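Local coordinates for Alr4995 protein (Nostoc sp., PDB 6LRF) that probably hydrolyses arginine to ornithine, ammonia and carbon dioxide and cyclises ornithine to proline, as a bifunctional arginine dihydrolase and ornithine cyclodeaminase, at residues 60-72 / 83-97. Numbering follows the deposited sequence.
Sequences QKGWPDLVFTANA and SRFLHKERQGEEPYF
Arg-90 reaches from the short, weakly bonded helix 88-91 into the loop 60-72, where a planar cation with several N-H groups can tie backbone and side chain together. Its NH2 donates to Phe-68 O at 3.2 Å, within the guanidinium plane, while Asn-71 N reaches the same oxygen from the other face of its carbonyl plane. NH1 bonds Asn-71 OD1 at 2.8 Å from above the amide plane, and Asn-71 ND2 is held by Glu-118 O. The bend at chi3 (69°) turns the guanidinium so that NE and NH2 grip the Glu-93 carboxylate side-on, and Asp-65 CB and Phe-85 CE1 cover its two faces. A leucine in its place would probably leave the buried Glu-93 carboxylate without its countercharge and Asn-71 OD1 without this donor. Further along, Ser-83 N donates to Ala-72 O at 3.1 Å.

These bonds lie in the region related to dimethylarginine dimethylaminohydrolases, of the guanidine-modifying superfamily, and so probably the arginine dihydrolase part; strands 73-76 and 79-82 link the loop to the helical segment, and Asp-65 OD2 hydrogen-bonds Tyr-19 OH.

Carbon and ring contacts join helix 93-103 to the loop. The Phe-97 ring is sandwiched by CH-pi contacts between Ala-72 CB, 3.5 Å from its centroid, and Leu-66 CD1 on the opposite face; the small methyl permits that close approach. Gly-92 lays its CA over the six-membered ring of Trp-63 at 3.5 Å, also CH-pi, where any CB would strike the indole. Gln-60 CG makes another over the Tyr-96 ring centre, its amide stacked at 9° to the ring while NE2 bonds Thr-58 O.

Water bridges Gly-62 O to Glu-89 O, and another joins Asp-65 N to Glu-93 OE2.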
# COMPACT_ATOMS: atom_id res chain seq x y z
N GLN B 60 -55.50 -14.18 18.80
CA GLN B 60 -55.82 -15.24 17.86
C GLN B 60 -54.62 -16.18 17.71
O GLN B 60 -53.48 -15.73 17.56
CB GLN B 60 -56.21 -14.65 16.51
CG GLN B 60 -57.35 -13.63 16.57
CD GLN B 60 -58.70 -14.27 16.85
OE1 GLN B 60 -58.98 -15.38 16.41
NE2 GLN B 60 -59.56 -13.55 17.58
N LYS B 61 -54.88 -17.49 17.76
CA LYS B 61 -53.83 -18.48 17.54
C LYS B 61 -53.27 -18.31 16.13
O LYS B 61 -54.04 -18.17 15.17
CB LYS B 61 -54.37 -19.91 17.71
CG LYS B 61 -54.46 -20.42 19.15
CD LYS B 61 -53.87 -21.85 19.26
CE LYS B 61 -54.46 -22.70 20.40
NZ LYS B 61 -54.91 -21.93 21.59
N GLY B 62 -51.94 -18.32 16.02
CA GLY B 62 -51.29 -18.27 14.72
C GLY B 62 -50.91 -16.88 14.24
O GLY B 62 -50.36 -16.72 13.15
N TRP B 63 -51.23 -15.88 15.05
CA TRP B 63 -50.85 -14.50 14.77
C TRP B 63 -50.23 -13.89 16.01
O TRP B 63 -50.83 -13.05 16.67
CB TRP B 63 -52.06 -13.69 14.29
CG TRP B 63 -52.77 -14.37 13.16
CD1 TRP B 63 -53.99 -15.00 13.20
CD2 TRP B 63 -52.29 -14.54 11.82
NE1 TRP B 63 -54.30 -15.52 11.97
CE2 TRP B 63 -53.27 -15.26 11.10
CE3 TRP B 63 -51.12 -14.14 11.15
CZ2 TRP B 63 -53.12 -15.59 9.76
CZ3 TRP B 63 -50.98 -14.47 9.81
CH2 TRP B 63 -51.97 -15.20 9.13
N PRO B 64 -49.01 -14.33 16.34
CA PRO B 64 -48.34 -13.98 17.59
C PRO B 64 -48.06 -12.48 17.71
O PRO B 64 -48.00 -11.95 18.82
CB PRO B 64 -47.03 -14.76 17.52
CG PRO B 64 -46.77 -14.94 16.07
CD PRO B 64 -48.12 -15.12 15.45
N ASP B 65 -47.90 -11.80 16.58
CA ASP B 65 -47.50 -10.40 16.62
C ASP B 65 -48.72 -9.50 16.72
O ASP B 65 -48.60 -8.27 16.71
CB ASP B 65 -46.64 -10.05 15.40
CG ASP B 65 -45.25 -10.69 15.47
OD1 ASP B 65 -44.58 -10.57 16.52
OD2 ASP B 65 -44.84 -11.33 14.48
N LEU B 66 -49.89 -10.11 16.86
CA LEU B 66 -51.11 -9.35 17.12
C LEU B 66 -50.97 -8.52 18.41
O LEU B 66 -51.69 -7.54 18.60
CB LEU B 66 -52.31 -10.29 17.21
CG LEU B 66 -53.68 -9.65 16.98
CD1 LEU B 66 -53.91 -9.46 15.49
CD2 LEU B 66 -54.80 -10.47 17.60
N VAL B 67 -50.03 -8.89 19.27
CA VAL B 67 -49.76 -8.12 20.48
C VAL B 67 -49.21 -6.73 20.16
O VAL B 67 -49.23 -5.83 21.00
CB VAL B 67 -48.76 -8.85 21.40
CG1 VAL B 67 -49.37 -10.12 21.96
CG2 VAL B 67 -47.47 -9.16 20.64
N PHE B 68 -48.70 -6.56 18.94
CA PHE B 68 -48.10 -5.29 18.55
C PHE B 68 -49.15 -4.40 17.88
O PHE B 68 -49.12 -4.15 16.67
CB PHE B 68 -46.90 -5.54 17.64
CG PHE B 68 -45.72 -6.17 18.36
CD1 PHE B 68 -45.35 -5.70 19.62
CD2 PHE B 68 -45.03 -7.24 17.80
CE1 PHE B 68 -44.27 -6.27 20.30
CE2 PHE B 68 -43.95 -7.82 18.47
CZ PHE B 68 -43.57 -7.34 19.72
N THR B 69 -50.08 -3.93 18.71
CA THR B 69 -51.21 -3.14 18.24
C THR B 69 -50.81 -1.79 17.66
O THR B 69 -51.59 -1.20 16.93
CB THR B 69 -52.22 -2.89 19.38
OG1 THR B 69 -51.53 -2.32 20.50
CG2 THR B 69 -52.90 -4.20 19.80
N ALA B 70 -49.61 -1.29 18.00
CA ALA B 70 -49.08 -0.08 17.36
C ALA B 70 -49.23 -0.17 15.84
O ALA B 70 -49.51 0.83 15.16
CB ALA B 70 -47.60 0.15 17.74
N ASN B 71 -49.08 -1.39 15.32
CA ASN B 71 -49.15 -1.61 13.88
C ASN B 71 -50.54 -1.92 13.36
O ASN B 71 -50.69 -2.21 12.19
CB ASN B 71 -48.21 -2.74 13.47
CG ASN B 71 -46.80 -2.56 14.02
OD1 ASN B 71 -46.31 -3.40 14.77
ND2 ASN B 71 -46.17 -1.44 13.67
N ALA B 72 -51.56 -1.87 14.20
CA ALA B 72 -52.91 -2.14 13.72
C ALA B 72 -53.32 -1.16 12.63
O ALA B 72 -53.95 -1.52 11.64
CB ALA B 72 -53.92 -2.09 14.89
N SER B 83 -53.46 -0.62 8.69
CA SER B 83 -52.19 -1.13 8.20
C SER B 83 -52.37 -2.15 7.09
O SER B 83 -53.28 -2.99 7.13
CB SER B 83 -51.38 -1.74 9.33
OG SER B 83 -50.87 -0.72 10.18
N ARG B 84 -51.50 -2.05 6.09
CA ARG B 84 -51.29 -3.12 5.14
C ARG B 84 -49.85 -3.64 5.34
O ARG B 84 -48.88 -2.93 5.02
CB ARG B 84 -51.52 -2.64 3.71
CG ARG B 84 -51.27 -3.70 2.62
CD ARG B 84 -51.98 -5.02 2.92
NE ARG B 84 -51.79 -6.02 1.86
CZ ARG B 84 -52.26 -7.27 1.90
NH1 ARG B 84 -52.04 -8.10 0.88
NH2 ARG B 84 -52.95 -7.69 2.95
N PHE B 85 -49.70 -4.84 5.91
CA PHE B 85 -48.36 -5.31 6.28
C PHE B 85 -47.58 -5.77 5.05
O PHE B 85 -48.16 -6.29 4.10
CB PHE B 85 -48.44 -6.46 7.31
CG PHE B 85 -48.91 -6.02 8.68
CD1 PHE B 85 -48.02 -5.50 9.61
CD2 PHE B 85 -50.26 -6.11 9.02
CE1 PHE B 85 -48.45 -5.10 10.88
CE2 PHE B 85 -50.71 -5.70 10.28
CZ PHE B 85 -49.81 -5.20 11.22
N LEU B 86 -46.27 -5.54 5.08
CA LEU B 86 -45.37 -6.00 4.02
C LEU B 86 -45.29 -7.52 4.00
O LEU B 86 -45.49 -8.14 2.97
CB LEU B 86 -43.98 -5.40 4.22
CG LEU B 86 -42.84 -5.91 3.33
CD1 LEU B 86 -43.10 -5.52 1.89
CD2 LEU B 86 -41.52 -5.33 3.82
N HIS B 87 -45.01 -8.10 5.16
CA HIS B 87 -44.78 -9.54 5.29
C HIS B 87 -46.05 -10.32 5.51
O HIS B 87 -46.87 -9.97 6.37
CB HIS B 87 -43.82 -9.81 6.44
CG HIS B 87 -42.43 -9.32 6.20
ND1 HIS B 87 -41.89 -8.24 6.86
CD2 HIS B 87 -41.47 -9.76 5.35
CE1 HIS B 87 -40.65 -8.04 6.44
NE2 HIS B 87 -40.38 -8.95 5.52
N LYS B 88 -46.20 -11.41 4.76
CA LYS B 88 -47.37 -12.27 4.85
C LYS B 88 -47.60 -12.81 6.27
O LYS B 88 -48.73 -13.15 6.63
CB LYS B 88 -47.23 -13.43 3.85
CG LYS B 88 -45.89 -14.17 3.96
CD LYS B 88 -45.68 -15.20 2.83
CE LYS B 88 -44.19 -15.44 2.56
NZ LYS B 88 -43.92 -16.09 1.24
N GLU B 89 -46.55 -12.87 7.08
CA GLU B 89 -46.66 -13.44 8.42
C GLU B 89 -47.53 -12.59 9.35
O GLU B 89 -47.99 -13.06 10.40
CB GLU B 89 -45.26 -13.63 9.04
CG GLU B 89 -44.45 -14.80 8.47
CD GLU B 89 -43.73 -14.45 7.19
OE1 GLU B 89 -43.47 -13.24 6.97
OE2 GLU B 89 -43.42 -15.37 6.39
N ARG B 90 -47.75 -11.33 8.97
CA ARG B 90 -48.53 -10.42 9.80
C ARG B 90 -49.81 -9.99 9.10
O ARG B 90 -50.68 -9.40 9.74
CB ARG B 90 -47.70 -9.18 10.20
CG ARG B 90 -46.62 -9.46 11.24
CD ARG B 90 -46.19 -8.20 11.99
NE ARG B 90 -47.26 -7.73 12.87
CZ ARG B 90 -47.16 -6.67 13.67
NH1 ARG B 90 -46.03 -5.96 13.69
NH2 ARG B 90 -48.18 -6.31 14.44
N GLN B 91 -49.94 -10.31 7.82
CA GLN B 91 -51.11 -9.88 7.05
C GLN B 91 -52.44 -10.46 7.56
O GLN B 91 -53.49 -9.86 7.37
CB GLN B 91 -50.94 -10.22 5.58
CG GLN B 91 -50.09 -9.20 4.82
CD GLN B 91 -49.62 -9.71 3.46
OE1 GLN B 91 -50.10 -10.72 2.96
NE2 GLN B 91 -48.67 -8.99 2.86
N GLY B 92 -52.38 -11.61 8.22
CA GLY B 92 -53.59 -12.22 8.74
C GLY B 92 -54.12 -11.50 9.97
O GLY B 92 -55.25 -11.74 10.41
N GLU B 93 -53.29 -10.64 10.54
CA GLU B 93 -53.73 -9.80 11.65
C GLU B 93 -54.77 -8.79 11.18
O GLU B 93 -55.60 -8.33 11.97
CB GLU B 93 -52.55 -9.07 12.30
CG GLU B 93 -51.41 -9.96 12.76
CD GLU B 93 -50.25 -9.16 13.38
OE1 GLU B 93 -50.42 -7.97 13.74
OE2 GLU B 93 -49.14 -9.74 13.48
N GLU B 94 -54.73 -8.46 9.89
CA GLU B 94 -55.51 -7.35 9.34
C GLU B 94 -57.02 -7.45 9.53
O GLU B 94 -57.65 -6.46 9.94
CB GLU B 94 -55.17 -7.16 7.87
CG GLU B 94 -53.75 -6.66 7.68
CD GLU B 94 -53.29 -6.66 6.23
OE1 GLU B 94 -54.13 -6.74 5.31
OE2 GLU B 94 -52.06 -6.58 6.01
N PRO B 95 -57.63 -8.62 9.23
CA PRO B 95 -59.06 -8.74 9.53
C PRO B 95 -59.42 -8.46 11.00
O PRO B 95 -60.41 -7.77 11.25
CB PRO B 95 -59.37 -10.19 9.17
CG PRO B 95 -58.41 -10.49 8.09
CD PRO B 95 -57.14 -9.81 8.50
N TYR B 96 -58.61 -8.94 11.94
CA TYR B 96 -58.92 -8.79 13.35
C TYR B 96 -58.79 -7.35 13.81
O TYR B 96 -59.61 -6.87 14.60
CB TYR B 96 -58.04 -9.71 14.19
CG TYR B 96 -58.27 -11.14 13.82
CD1 TYR B 96 -59.42 -11.79 14.23
CD2 TYR B 96 -57.37 -11.83 13.01
CE1 TYR B 96 -59.67 -13.10 13.87
CE2 TYR B 96 -57.60 -13.15 12.65
CZ TYR B 96 -58.76 -13.78 13.09
OH TYR B 96 -59.03 -15.09 12.75
N PHE B 97 -57.78 -6.66 13.29
CA PHE B 97 -57.60 -5.24 13.60
C PHE B 97 -58.75 -4.44 13.00
O PHE B 97 -59.36 -3.61 13.68
CB PHE B 97 -56.23 -4.74 13.10
CG PHE B 97 -55.06 -5.19 13.94
CD1 PHE B 97 -55.19 -5.33 15.32
CD2 PHE B 97 -53.83 -5.45 13.36
CE1 PHE B 97 -54.12 -5.73 16.11
CE2 PHE B 97 -52.74 -5.84 14.16
CZ PHE B 97 -52.90 -5.98 15.54
O HOH W 1 -48.07 -15.43 11.80
O HOH W 2 -48.53 -12.33 13.72
O HOH W 3 -54.25 -3.75 10.11